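Local coordinates for putative methylase (PDB 3LDU), which probably methylates guanine bases of ribosomal RNA and holds a GTP molecule in its methyltransferase domain, at residues T8-C13 with D37-Y42; A59-L64 with S157-G162; L342-E347 with N371-P376; T294-E299 with R333-W338. One frame throughout, in Å; residues are numbered along the deposited sequence.

How the interactions relate
The chain opens with interaction 1, where strand 39-44 returns beside strand 7-12 and closes a loop that holds helix 18-27 and strand 31-36. In interaction 2, segment 59-64 lies on the other side of strand 7-12. The backbone pair Ile-10 O and His-63 N, 2.8 Å apart, joins the two contacts. Interaction 2 spans 92 residues and ties the ferredoxin-like part to strand 153-159 of the THUMP region. The other two lie in the methyltransferase domain. Interaction 4 joins two loops and encloses strand 304-307 and most of helix 315-333. Interaction 3 pairs strands 339-344 and 368-375 and encloses helix 349-353 and strand 359-365. All run in series; none nests or crosses.

Interaction 1. Residues T8-C13 with D37-Y42; sequences TLISPC and DGRITY
An antiparallel beta pair in the RlmL ferredoxin-like domain joins strand 7-12 to strand 39-44. Four backbone bonds hold it, two between Leu-9 and Tyr-42 and two between Ser-11 and Ile-40. A fifth, Cys-13 N to Gly-38 O at 2.9 Å, continues the pairing past the strand end. The tight side is the face of Leu-9, Ser-11, Ile-40 and Tyr-42, where Ile-25 of helix 18-27 packs on Ile-40 and Tyr-42. Tyr-42 CG sits in the crowded position between its backbone N and carbonyl carbon (chi1 54°). This turns the ring back across the partner strand. Leu-9 CB lies over one ring face, 4.0 Å from the centroid, in a CH-pi contact. The other face of the sheet is looser and partly exposed toward Pro-12 and Arg-39. Ile-10 and Thr-41 lie side by side there, with Ile-10 CG1 3.8 Å from Thr-41 OG1. Ile-10 CG2 sits over the centre of the Arg-39 guanidinium, 4.0 Å from CZ. The same guanidinium makes a cation-pi contact with Phe-148. Back on the tight side, Tyr-42 is buried, and its OH donates to Ser-11 OG at 3.0 Å; Ser-11 OG is also bonded to Arg-61 O.

Interaction 2. Residues A59-L64 with S157-G162; sequences AERVHL and SIDTTG
Backbone bonds pair the start of strand 63-70 with the end of strand 153-159, antiparallel, where the ferredoxin-like part meets the THUMP domain. Leu-64 N donates to Ile-158 O at 2.8 Å, and Ile-158 N returns a bond to Leu-64 O. Beyond the end of strand 153-159, and just before strand 63-70, threonine hydroxyls join the backbone. Val-62 O takes two bonds from Thr-160. The N comes nearly along the C=O axis, while OG1, 2.7 Å away, comes from above the carbonyl plane. Val-62 N donates to Thr-161 OG1. Both hydroxyls also bond to Asn-53. The charged pair is Arg-61, bent at chi3, and Asp-159. Arg-61 NH1 and NH2 grip Gly-162 O end-on, at 3.0 and 3.1 Å, with the oxygen in the guanidinium plane. NH2 also forms a salt bridge to Asp-159 OD1 at 2.9 Å, but the hydrogen bond is weak and the two planes stand 85° apart. Asp-159 OD1 accepts from Thr-161 N, an Asx turn, and OD2 accepts from Gly-162 N. The carboxylate shapes the turn that presents Gly-162 O to Arg-61. With the guanidinium and two N-H groups around it, Asp-159 probably stays ionised.

Interaction 3. Residues L342-E347 with N371-P376; sequences LITSYE and NFFQYP
Phe-373 CG is anti to the carbonyl carbon (chi1 -63°), and Thr-344 CG2 takes the crowded position between its backbone N and carbonyl carbon. These torsions bring the Thr-344 methyl to the ring, with CG2 3.7 Å from Phe-373 CE2. Thr-344 OG1 is anti to the backbone N. It accepts from Tyr-346 N at 3.1 Å, an ST turn, and bonds to the Tyr-325 hydroxyl. Phe-372, the neighbouring residue along the strand, lies on the other face; with CG anti to its backbone N (chi1 -170°), ring atom CD1 meets Ile-343 CB at 4.0 Å. The strands 339-344 and 368-375 are antiparallel neighbours in the seven-stranded sheet of the Rossmann-like methyltransferase domain. Strand 339-344 has the parallel strand 304-307 on its other side. Two pairs of backbone bonds join Leu-342 to Phe-373 and Thr-344 to Asn-371. Asn-371 N to Thr-344 O is the straightest (176°), though the donor stands above the carbonyl plane. Helix 181-189 covers the face of Ile-343 and Phe-372, and Ile-343 lies beside Ile-179, a GTP-binding residue. On the other face, Phe-349 meets Leu-342, Phe-373 and Tyr-375. A water sits at the strand end. It accepts from Asn-371 ND2 at 2.9 Å, donates to Thr-344 O at 2.8 Å, and donates more weakly to Tyr-346 O.

Interaction 4. Residues T294-E299 with R333-W338; sequences TQFKSE and RKLKNW
Two loops of the Rossmann-like methyltransferase domain meet here: 333-338, between helix 315-333 and strand 339-344, and loop 294-299, before strand 304-307. The first shell is mainly apolar. Phe-296 and Trp-338 form an offset edge-to-face pair, the phenyl edge toward the indole face. The Phe-296 ring and the six-membered ring of Trp-338 have centroids 5.6 Å apart and planes at 69°. The closest atoms are Phe-296 CZ and Trp-338 CH2, at 3.8 Å. Leu-335 fills the corner between the rings. Its CD1 lies over one indole face, offset toward the rim, and its CD2 is 4.0 Å from Phe-296 CE2. Ser-298 approaches the indole obliquely at its CZ2 corner, with OG 3.5 Å from Trp-338 CZ2. Torsions set this up: Phe-296 CG is anti to its backbone N (chi1 179°), and Trp-338 CG is anti to its carbonyl carbon (chi1 -80°). In the next shell, Asp-300 holds two of the groups, its backbone O accepting from Trp-338 NE1 and its backbone N donating to Ser-298 OG. Both rings also rest on Val-200 of strand 199-201, and Phe-296 is near the GTP-binding residues Pro-202 and Ala-293. Farther out, the exposed Lys-297 and Lys-334 bring like charges together, their NZ atoms 4.7 Å apart. A water bridges the loops, donating to Ser-298 O at 2.9 Å and accepting from Lys-336 N at 2.7 Å.

Interaction 1. Residues T8-C13 with D37-Y42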
loop_
_atom_site.group_PDB
_atom_site.type_symbol
_atom_site.label_atom_id
_atom_site.label_comp_id
_atom_site.label_asym_id
_atom_site.label_seq_id
_atom_site.Cartn_x
_atom_site.Cartn_y
_atom_site.Cartn_z
ATOM N N THR A 8 -3.110 7.184 -18.341
ATOM C CA THR A 8 -2.526 5.899 -17.999
ATOM C C THR A 8 -1.752 6.096 -16.705
ATOM O O THR A 8 -0.841 6.921 -16.652
ATOM C CB THR A 8 -1.584 5.400 -19.095
ATOM O OG1 THR A 8 -2.336 5.215 -20.298
ATOM C CG2 THR A 8 -0.953 4.065 -18.704
ATOM N N LEU A 9 -2.134 5.341 -15.667
ATOM C CA LEU A 9 -1.499 5.441 -14.363
ATOM C C LEU A 9 -0.779 4.144 -14.053
ATOM O O LEU A 9 -1.119 3.078 -14.592
ATOM C CB LEU A 9 -2.542 5.718 -13.273
ATOM C CG LEU A 9 -3.492 6.897 -13.491
ATOM C CD1 LEU A 9 -4.449 7.068 -12.319
ATOM C CD2 LEU A 9 -2.701 8.194 -13.729
ATOM N N ILE A 10 0.221 4.249 -13.188
ATOM C CA ILE A 10 0.937 3.094 -12.695
ATOM C C ILE A 10 0.976 3.122 -11.172
ATOM O O ILE A 10 1.375 4.128 -10.562
ATOM C CB ILE A 10 2.373 3.100 -13.209
ATOM C CG1 ILE A 10 2.387 3.195 -14.736
ATOM C CG2 ILE A 10 3.127 1.834 -12.725
ATOM C CD1 ILE A 10 3.761 3.447 -15.278
ATOM N N SER A 11 0.574 2.016 -10.553
ATOM C CA SER A 11 0.703 1.897 -9.107
ATOM C C SER A 11 1.601 0.743 -8.721
ATOM O O SER A 11 1.289 -0.415 -8.984
ATOM C CB SER A 11 -0.661 1.747 -8.445
ATOM O OG SER A 11 -1.331 2.994 -8.449
ATOM N N PRO A 12 2.742 1.065 -8.111
ATOM C CA PRO A 12 3.645 0.044 -7.599
ATOM C C PRO A 12 3.016 -0.585 -6.360
ATOM O O PRO A 12 2.175 0.026 -5.690
ATOM C CB PRO A 12 4.892 0.849 -7.194
ATOM C CG PRO A 12 4.726 2.202 -7.819
ATOM C CD PRO A 12 3.263 2.431 -7.917
ATOM N N CYS A 13 3.403 -1.815 -6.067
ATOM C CA CYS A 13 2.954 -2.478 -4.853
ATOM C C CYS A 13 3.994 -3.501 -4.487
ATOM O O CYS A 13 4.835 -3.856 -5.306
ATOM C CB CYS A 13 1.622 -3.188 -5.087
ATOM S SG CYS A 13 1.675 -4.471 -6.401
ATOM N N ASP A 37 5.241 -7.895 -11.980
ATOM C CA ASP A 37 5.716 -8.011 -10.609
ATOM C C ASP A 37 5.907 -6.600 -10.049
ATOM O O ASP A 37 6.685 -5.806 -10.592
ATOM C CB ASP A 37 7.044 -8.767 -10.551
ATOM C CG ASP A 37 6.889 -10.252 -10.815
ATOM O OD1 ASP A 37 5.822 -10.813 -10.491
ATOM O OD2 ASP A 37 7.845 -10.860 -11.338
ATOM N N GLY A 38 5.177 -6.290 -8.983
ATOM C CA GLY A 38 5.363 -5.039 -8.270
ATOM C C GLY A 38 4.729 -3.793 -8.880
ATOM O O GLY A 38 4.900 -2.704 -8.339
ATOM N N ARG A 39 4.001 -3.916 -9.988
ATOM C CA ARG A 39 3.336 -2.740 -10.563
ATOM C C ARG A 39 2.183 -3.046 -11.516
ATOM O O ARG A 39 2.299 -3.897 -12.400
ATOM C CB ARG A 39 4.345 -1.791 -11.230
ATOM C CG ARG A 39 5.289 -2.441 -12.231
ATOM C CD ARG A 39 5.948 -1.390 -13.128
ATOM N NE ARG A 39 6.564 -0.311 -12.358
ATOM C CZ ARG A 39 7.015 0.829 -12.877
ATOM N NH1 ARG A 39 6.929 1.055 -14.183
ATOM N NH2 ARG A 39 7.552 1.749 -12.087
ATOM N N ILE A 40 1.075 -2.337 -11.329
ATOM C CA ILE A 40 -0.074 -2.447 -12.214
ATOM C C ILE A 40 -0.173 -1.171 -13.052
ATOM O O ILE A 40 -0.063 -0.063 -12.520
ATOM C CB ILE A 40 -1.392 -2.586 -11.404
ATOM C CG1 ILE A 40 -1.313 -3.747 -10.403
ATOM C CG2 ILE A 40 -2.564 -2.787 -12.337
ATOM C CD1 ILE A 40 -1.142 -5.082 -11.071
ATOM N N THR A 41 -0.392 -1.330 -14.350
ATOM C CA THR A 41 -0.633 -0.195 -15.241
ATOM C C THR A 41 -2.093 -0.224 -15.660
ATOM O O THR A 41 -2.612 -1.273 -16.038
ATOM C CB THR A 41 0.272 -0.266 -16.481
ATOM O OG1 THR A 41 1.643 -0.295 -16.061
ATOM C CG2 THR A 41 0.035 0.942 -17.390
ATOM N N TYR A 42 -2.765 0.916 -15.551
ATOM C CA TYR A 42 -4.200 0.983 -15.815
ATOM C C TYR A 42 -4.629 2.299 -16.464
ATOM O O TYR A 42 -3.945 3.321 -16.354
ATOM C CB TYR A 42 -5.013 0.703 -14.536
ATOM C CG TYR A 42 -4.670 1.563 -13.324
ATOM C CD1 TYR A 42 -5.586 2.465 -12.818
ATOM C CD2 TYR A 42 -3.443 1.447 -12.681
ATOM C CE1 TYR A 42 -5.292 3.252 -11.710
ATOM C CE2 TYR A 42 -3.131 2.233 -11.558
ATOM C CZ TYR A 42 -4.064 3.130 -11.086
ATOM O OH TYR A 42 -3.777 3.904 -9.984
#

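Interaction 2. Residues A59-L64 with S157-G162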
loop_
_atom_site.group_PDB
_atom_site.type_symbol
_atom_site.label_atom_id
_atom_site.label_comp_id
_atom_site.label_asym_id
_atom_site.label_seq_id
_atom_site.Cartn_x
_atom_site.Cartn_y
_atom_site.Cartn_z
ATOM N N ALA A 59 -1.859 0.214 -2.991
ATOM C CA ALA A 59 -0.885 0.894 -3.840
ATOM C C ALA A 59 0.119 1.641 -2.983
ATOM O O ALA A 59 -0.258 2.273 -2.003
ATOM C CB ALA A 59 -1.605 1.888 -4.767
ATOM N N GLU A 60 1.392 1.606 -3.362
ATOM C CA GLU A 60 2.384 2.375 -2.614
ATOM C C GLU A 60 2.405 3.822 -3.088
ATOM O O GLU A 60 2.856 4.704 -2.365
ATOM C CB GLU A 60 3.782 1.778 -2.758
ATOM C CG GLU A 60 3.899 0.365 -2.233
ATOM C CD GLU A 60 3.614 0.267 -0.742
ATOM O OE1 GLU A 60 4.062 1.152 0.020
ATOM O OE2 GLU A 60 2.959 -0.719 -0.338
ATOM N N ARG A 61 1.927 4.039 -4.312
ATOM C CA ARG A 61 1.738 5.386 -4.833
ATOM C C ARG A 61 1.093 5.320 -6.203
ATOM O O ARG A 61 0.756 4.240 -6.690
ATOM C CB ARG A 61 3.037 6.201 -4.850
ATOM C CG ARG A 61 4.195 5.528 -5.550
ATOM C CD ARG A 61 5.410 6.443 -5.588
ATOM N NE ARG A 61 5.935 6.742 -4.256
ATOM C CZ ARG A 61 5.692 7.863 -3.587
ATOM N NH1 ARG A 61 6.221 8.047 -2.381
ATOM N NH2 ARG A 61 4.921 8.799 -4.122
ATOM N N VAL A 62 0.791 6.490 -6.756
ATOM C CA VAL A 62 0.076 6.553 -8.019
ATOM C C VAL A 62 0.886 7.437 -8.955
ATOM O O VAL A 62 1.085 8.619 -8.670
ATOM C CB VAL A 62 -1.334 7.141 -7.846
ATOM C CG1 VAL A 62 -2.014 7.316 -9.223
ATOM C CG2 VAL A 62 -2.169 6.257 -6.918
ATOM N N HIS A 63 1.389 6.846 -10.035
ATOM C CA HIS A 63 2.186 7.572 -11.029
ATOM C C HIS A 63 1.384 7.855 -12.284
ATOM O O HIS A 63 0.621 7.016 -12.759
ATOM C CB HIS A 63 3.393 6.731 -11.452
ATOM C CG HIS A 63 4.389 6.486 -10.360
ATOM N ND1 HIS A 63 5.492 7.282 -10.175
ATOM C CD2 HIS A 63 4.444 5.529 -9.404
ATOM C CE1 HIS A 63 6.195 6.832 -9.146
ATOM N NE2 HIS A 63 5.578 5.760 -8.666
ATOM N N LEU A 64 1.582 9.042 -12.843
ATOM C CA LEU A 64 1.041 9.365 -14.152
ATOM C C LEU A 64 2.099 8.998 -15.201
ATOM O O LEU A 64 3.190 9.560 -15.207
ATOM C CB LEU A 64 0.714 10.859 -14.228
ATOM C CG LEU A 64 0.315 11.361 -15.625
ATOM C CD1 LEU A 64 -0.967 10.674 -16.097
ATOM C CD2 LEU A 64 0.140 12.866 -15.611
ATOM N N SER A 157 7.541 8.764 -15.556
ATOM C CA SER A 157 6.245 9.107 -15.017
ATOM C C SER A 157 6.381 10.300 -14.091
ATOM O O SER A 157 7.493 10.712 -13.751
ATOM C CB SER A 157 5.672 7.916 -14.236
ATOM O OG SER A 157 6.518 7.601 -13.145
ATOM N N ILE A 158 5.241 10.854 -13.691
ATOM C CA ILE A 158 5.221 11.904 -12.677
ATOM C C ILE A 158 4.483 11.378 -11.452
ATOM O O ILE A 158 3.395 10.817 -11.565
ATOM C CB ILE A 158 4.522 13.188 -13.182
ATOM C CG1 ILE A 158 5.052 13.566 -14.581
ATOM C CG2 ILE A 158 4.691 14.329 -12.173
ATOM C CD1 ILE A 158 4.539 14.894 -15.113
ATOM N N ASP A 159 5.089 11.548 -10.286
ATOM C CA ASP A 159 4.466 11.140 -9.028
ATOM C C ASP A 159 3.278 12.049 -8.709
ATOM O O ASP A 159 3.442 13.271 -8.648
ATOM C CB ASP A 159 5.509 11.218 -7.913
ATOM C CG ASP A 159 4.925 10.924 -6.542
ATOM O OD1 ASP A 159 3.909 10.213 -6.482
ATOM O OD2 ASP A 159 5.489 11.400 -5.535
ATOM N N THR A 160 2.092 11.470 -8.520
ATOM C CA THR A 160 0.892 12.260 -8.210
ATOM C C THR A 160 0.610 12.270 -6.713
ATOM O O THR A 160 -0.293 12.968 -6.244
ATOM C CB THR A 160 -0.376 11.735 -8.933
ATOM O OG1 THR A 160 -0.795 10.499 -8.336
ATOM C CG2 THR A 160 -0.123 11.510 -10.417
ATOM N N THR A 161 1.399 11.494 -5.969
ATOM C CA THR A 161 1.100 11.192 -4.562
ATOM C C THR A 161 1.853 12.052 -3.541
ATOM O O THR A 161 1.241 12.714 -2.712
ATOM C CB THR A 161 1.380 9.706 -4.290
ATOM O OG1 THR A 161 0.577 8.920 -5.173
ATOM C CG2 THR A 161 1.054 9.368 -2.837
ATOM N N GLY A 162 3.178 12.063 -3.618
ATOM C CA GLY A 162 3.985 12.767 -2.637
ATOM C C GLY A 162 4.437 11.798 -1.546
ATOM O O GLY A 162 5.161 10.847 -1.821
#

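Interaction 3. Residues L342-E347 with N371-P376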
loop_
_atom_site.group_PDB
_atom_site.type_symbol
_atom_site.label_atom_id
_atom_site.label_comp_id
_atom_site.label_asym_id
_atom_site.label_seq_id
_atom_site.Cartn_x
_atom_site.Cartn_y
_atom_site.Cartn_z
ATOM N N LEU A 342 -2.025 -15.828 9.692
ATOM C CA LEU A 342 -0.846 -15.321 10.384
ATOM C C LEU A 342 0.253 -15.034 9.388
ATOM O O LEU A 342 0.528 -15.850 8.503
ATOM C CB LEU A 342 -0.332 -16.371 11.385
ATOM C CG LEU A 342 -1.253 -16.725 12.552
ATOM C CD1 LEU A 342 -2.088 -17.941 12.176
ATOM C CD2 LEU A 342 -0.463 -17.005 13.827
ATOM N N ILE A 343 0.882 -13.875 9.530
ATOM C CA ILE A 343 2.012 -13.535 8.675
ATOM C C ILE A 343 3.320 -13.620 9.464
ATOM O O ILE A 343 3.426 -13.090 10.571
ATOM C CB ILE A 343 1.834 -12.129 8.025
ATOM C CG1 ILE A 343 3.060 -11.801 7.172
ATOM C CG2 ILE A 343 1.566 -11.052 9.086
ATOM C CD1 ILE A 343 2.847 -10.631 6.176
ATOM N N THR A 344 4.295 -14.340 8.930
ATOM C CA THR A 344 5.589 -14.438 9.587
ATOM C C THR A 344 6.666 -14.824 8.597
ATOM O O THR A 344 6.384 -15.477 7.591
ATOM C CB THR A 344 5.589 -15.446 10.767
ATOM O OG1 THR A 344 6.907 -15.501 11.324
ATOM C CG2 THR A 344 5.184 -16.838 10.301
ATOM N N SER A 345 7.902 -14.434 8.892
ATOM C CA SER A 345 9.033 -14.804 8.048
ATOM C C SER A 345 9.660 -16.112 8.508
ATOM O O SER A 345 10.598 -16.615 7.878
ATOM C CB SER A 345 10.091 -13.702 8.050
ATOM O OG SER A 345 10.665 -13.554 9.338
ATOM N N TYR A 346 9.146 -16.664 9.603
ATOM C CA TYR A 346 9.636 -17.947 10.104
ATOM C C TYR A 346 9.234 -19.065 9.134
ATOM O O TYR A 346 8.062 -19.423 9.032
ATOM C CB TYR A 346 9.115 -18.212 11.521
ATOM C CG TYR A 346 9.796 -19.392 12.188
ATOM C CD1 TYR A 346 11.015 -19.236 12.834
ATOM C CD2 TYR A 346 9.227 -20.655 12.154
ATOM C CE1 TYR A 346 11.650 -20.308 13.432
ATOM C CE2 TYR A 346 9.852 -21.734 12.754
ATOM C CZ TYR A 346 11.067 -21.552 13.388
ATOM O OH TYR A 346 11.707 -22.612 13.992
ATOM N N GLU A 347 10.213 -19.602 8.416
ATOM C CA GLU A 347 9.946 -20.562 7.340
ATOM C C GLU A 347 9.151 -21.791 7.786
ATOM O O GLU A 347 8.182 -22.186 7.137
ATOM C CB GLU A 347 11.254 -21.002 6.674
ATOM C CG GLU A 347 11.839 -19.978 5.712
ATOM C CD GLU A 347 11.141 -19.971 4.363
ATOM O OE1 GLU A 347 11.207 -21.000 3.657
ATOM O OE2 GLU A 347 10.538 -18.936 4.004
ATOM N N ASN A 371 5.678 -14.914 4.830
ATOM C CA ASN A 371 4.603 -15.714 4.246
ATOM C C ASN A 371 3.312 -15.494 5.012
ATOM O O ASN A 371 3.336 -15.303 6.220
ATOM C CB ASN A 371 4.946 -17.199 4.268
ATOM C CG ASN A 371 6.040 -17.556 3.292
ATOM O OD1 ASN A 371 5.826 -17.568 2.077
ATOM N ND2 ASN A 371 7.225 -17.851 3.817
ATOM N N PHE A 372 2.188 -15.507 4.307
ATOM C CA PHE A 372 0.881 -15.365 4.941
ATOM C C PHE A 372 0.261 -16.756 4.941
ATOM O O PHE A 372 -0.053 -17.291 3.881
ATOM C CB PHE A 372 0.025 -14.400 4.119
ATOM C CG PHE A 372 -1.268 -13.990 4.784
ATOM C CD1 PHE A 372 -1.310 -13.641 6.129
ATOM C CD2 PHE A 372 -2.438 -13.929 4.045
ATOM C CE1 PHE A 372 -2.502 -13.237 6.724
ATOM C CE2 PHE A 372 -3.631 -13.534 4.629
ATOM C CZ PHE A 372 -3.664 -13.183 5.966
ATOM N N PHE A 373 0.127 -17.345 6.128
ATOM C CA PHE A 373 -0.433 -18.690 6.292
ATOM C C PHE A 373 -1.926 -18.603 6.594
ATOM O O PHE A 373 -2.330 -18.007 7.587
ATOM C CB PHE A 373 0.271 -19.384 7.437
ATOM C CG PHE A 373 1.734 -19.602 7.212
ATOM C CD1 PHE A 373 2.183 -20.741 6.564
ATOM C CD2 PHE A 373 2.661 -18.673 7.653
ATOM C CE1 PHE A 373 3.537 -20.954 6.357
ATOM C CE2 PHE A 373 4.017 -18.879 7.458
ATOM C CZ PHE A 373 4.453 -20.023 6.810
ATOM N N GLN A 374 -2.742 -19.226 5.753
ATOM C CA GLN A 374 -4.188 -19.026 5.809
ATOM C C GLN A 374 -4.855 -20.304 6.290
ATOM O O GLN A 374 -4.618 -21.370 5.732
ATOM C CB GLN A 374 -4.704 -18.674 4.413
ATOM C CG GLN A 374 -4.025 -17.433 3.868
ATOM C CD GLN A 374 -4.404 -17.099 2.435
ATOM O OE1 GLN A 374 -3.657 -16.413 1.740
ATOM N NE2 GLN A 374 -5.564 -17.569 1.991
ATOM N N TYR A 375 -5.694 -20.181 7.314
ATOM C CA TYR A 375 -6.382 -21.330 7.910
ATOM C C TYR A 375 -7.882 -21.073 8.026
ATOM O O TYR A 375 -8.388 -20.859 9.131
ATOM C CB TYR A 375 -5.840 -21.613 9.302
ATOM C CG TYR A 375 -4.387 -21.997 9.378
ATOM C CD1 TYR A 375 -4.005 -23.336 9.392
ATOM C CD2 TYR A 375 -3.390 -21.027 9.460
ATOM C CE1 TYR A 375 -2.668 -23.699 9.480
ATOM C CE2 TYR A 375 -2.046 -21.379 9.541
ATOM C CZ TYR A 375 -1.692 -22.718 9.549
ATOM O OH TYR A 375 -0.364 -23.081 9.632
ATOM N N PRO A 376 -8.599 -21.090 6.892
ATOM C CA PRO A 376 -10.059 -20.953 6.952
ATOM C C PRO A 376 -10.656 -22.111 7.729
ATOM O O PRO A 376 -10.119 -23.222 7.672
ATOM C CB PRO A 376 -10.486 -21.021 5.477
ATOM C CG PRO A 376 -9.312 -21.645 4.756
ATOM C CD PRO A 376 -8.108 -21.156 5.503
HETATM O O HOH W 1 7.377 -17.986 6.688
#

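Interaction 4. Residues T294-E299 with R333-W338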
loop_
_atom_site.group_PDB
_atom_site.type_symbol
_atom_site.label_atom_id
_atom_site.label_comp_id
_atom_site.label_asym_id
_atom_site.label_seq_id
_atom_site.Cartn_x
_atom_site.Cartn_y
_atom_site.Cartn_z
ATOM N N THR A 294 -1.836 -16.397 23.820
ATOM C CA THR A 294 -1.764 -17.833 24.138
ATOM C C THR A 294 -2.880 -18.280 25.077
ATOM O O THR A 294 -3.098 -19.478 25.268
ATOM C CB THR A 294 -0.389 -18.259 24.724
ATOM O OG1 THR A 294 -0.207 -17.683 26.018
ATOM C CG2 THR A 294 0.754 -17.826 23.795
ATOM N N GLN A 295 -3.582 -17.317 25.660
ATOM C CA GLN A 295 -4.705 -17.616 26.531
ATOM C C GLN A 295 -6.007 -17.199 25.883
ATOM O O GLN A 295 -7.049 -17.184 26.544
ATOM C CB GLN A 295 -4.557 -16.896 27.870
ATOM C CG GLN A 295 -3.206 -17.109 28.507
ATOM C CD GLN A 295 -2.964 -18.557 28.813
ATOM O OE1 GLN A 295 -3.728 -19.170 29.559
ATOM N NE2 GLN A 295 -1.902 -19.124 28.239
ATOM N N PHE A 296 -5.958 -16.827 24.607
ATOM C CA PHE A 296 -7.176 -16.345 23.969
ATOM C C PHE A 296 -8.238 -17.449 23.929
ATOM O O PHE A 296 -7.956 -18.593 23.566
ATOM C CB PHE A 296 -6.932 -15.749 22.567
ATOM C CG PHE A 296 -8.195 -15.285 21.901
ATOM C CD1 PHE A 296 -8.822 -14.119 22.321
ATOM C CD2 PHE A 296 -8.792 -16.046 20.895
ATOM C CE1 PHE A 296 -10.003 -13.693 21.735
ATOM C CE2 PHE A 296 -9.972 -15.625 20.303
ATOM C CZ PHE A 296 -10.578 -14.442 20.726
ATOM N N LYS A 297 -9.454 -17.098 24.332
ATOM C CA LYS A 297 -10.579 -18.025 24.291
ATOM C C LYS A 297 -11.840 -17.260 23.908
ATOM O O LYS A 297 -11.960 -16.064 24.182
ATOM C CB LYS A 297 -10.779 -18.694 25.662
ATOM C CG LYS A 297 -9.589 -19.506 26.142
ATOM C CD LYS A 297 -9.755 -19.935 27.602
ATOM C CE LYS A 297 -8.639 -20.881 28.031
ATOM N NZ LYS A 297 -7.285 -20.271 27.905
ATOM N N SER A 298 -12.782 -17.947 23.280
ATOM C CA SER A 298 -14.039 -17.311 22.932
ATOM C C SER A 298 -15.164 -18.327 22.929
ATOM O O SER A 298 -14.942 -19.510 22.652
ATOM C CB SER A 298 -13.945 -16.636 21.564
ATOM O OG SER A 298 -15.196 -16.083 21.207
ATOM N N GLU A 299 -16.367 -17.857 23.239
ATOM C CA GLU A 299 -17.553 -18.695 23.173
ATOM C C GLU A 299 -18.286 -18.485 21.854
ATOM O O GLU A 299 -19.155 -19.278 21.488
ATOM C CB GLU A 299 -18.476 -18.435 24.364
ATOM C CG GLU A 299 -18.090 -19.219 25.611
ATOM C CD GLU A 299 -18.043 -20.718 25.363
ATOM O OE1 GLU A 299 -17.271 -21.415 26.056
ATOM O OE2 GLU A 299 -18.772 -21.201 24.469
ATOM N N ARG A 333 -6.852 -23.731 17.874
ATOM C CA ARG A 333 -7.548 -24.962 17.495
ATOM C C ARG A 333 -8.692 -25.305 18.460
ATOM O O ARG A 333 -9.555 -26.122 18.138
ATOM C CB ARG A 333 -6.557 -26.134 17.348
ATOM C CG ARG A 333 -5.752 -26.082 16.030
ATOM C CD ARG A 333 -4.936 -27.356 15.769
ATOM N NE ARG A 333 -3.783 -27.462 16.657
ATOM C CZ ARG A 333 -2.642 -26.802 16.490
ATOM N NH1 ARG A 333 -2.489 -25.971 15.461
ATOM N NH2 ARG A 333 -1.656 -26.962 17.363
ATOM N N LYS A 334 -8.692 -24.672 19.629
ATOM C CA LYS A 334 -9.751 -24.860 20.623
ATOM C C LYS A 334 -10.959 -23.962 20.367
ATOM O O LYS A 334 -11.996 -24.098 21.021
ATOM C CB LYS A 334 -9.213 -24.629 22.041
ATOM C CG LYS A 334 -8.333 -25.762 22.552
ATOM C CD LYS A 334 -7.623 -25.397 23.851
ATOM C CE LYS A 334 -8.603 -25.101 24.973
ATOM N NZ LYS A 334 -7.906 -24.648 26.214
ATOM N N LEU A 335 -10.810 -23.026 19.434
ATOM C CA LEU A 335 -11.907 -22.148 19.055
ATOM C C LEU A 335 -12.935 -22.937 18.254
ATOM O O LEU A 335 -12.605 -23.935 17.608
ATOM C CB LEU A 335 -11.374 -20.962 18.227
ATOM C CG LEU A 335 -10.382 -20.098 19.009
ATOM C CD1 LEU A 335 -9.648 -19.063 18.120
ATOM C CD2 LEU A 335 -11.102 -19.412 20.164
ATOM N N LYS A 336 -14.185 -22.492 18.293
ATOM C CA LYS A 336 -15.241 -23.213 17.603
ATOM C C LYS A 336 -15.409 -22.712 16.181
ATOM O O LYS A 336 -16.042 -21.690 15.961
ATOM C CB LYS A 336 -16.566 -23.085 18.361
ATOM C CG LYS A 336 -17.711 -23.866 17.732
ATOM C CD LYS A 336 -17.317 -25.318 17.503
ATOM C CE LYS A 336 -18.464 -26.126 16.915
ATOM N NZ LYS A 336 -18.033 -27.505 16.559
ATOM N N ASN A 337 -14.845 -23.441 15.223
ATOM C CA ASN A 337 -15.026 -23.127 13.813
ATOM C C ASN A 337 -14.526 -21.728 13.454
ATOM O O ASN A 337 -15.170 -21.018 12.683
ATOM C CB ASN A 337 -16.503 -23.241 13.435
ATOM C CG ASN A 337 -16.969 -24.675 13.343
ATOM O OD1 ASN A 337 -16.288 -25.519 12.773
ATOM N ND2 ASN A 337 -18.138 -24.956 13.906
ATOM N N TRP A 338 -13.399 -21.318 14.024
ATOM C CA TRP A 338 -12.808 -20.035 13.633
ATOM C C TRP A 338 -11.885 -20.204 12.422
ATOM O O TRP A 338 -11.485 -21.318 12.082
ATOM C CB TRP A 338 -12.020 -19.414 14.797
ATOM C CG TRP A 338 -12.869 -18.709 15.832
ATOM C CD1 TRP A 338 -13.953 -19.222 16.489
ATOM C CD2 TRP A 338 -12.677 -17.381 16.345
ATOM N NE1 TRP A 338 -14.460 -18.288 17.369
ATOM C CE2 TRP A 338 -13.699 -17.149 17.298
ATOM C CE3 TRP A 338 -11.759 -16.352 16.081
ATOM C CZ2 TRP A 338 -13.817 -15.941 17.991
ATOM C CZ3 TRP A 338 -11.875 -15.157 16.779
ATOM C CH2 TRP A 338 -12.902 -14.961 17.720
HETATM O O HOH W 2 -15.149 -20.706 20.033
#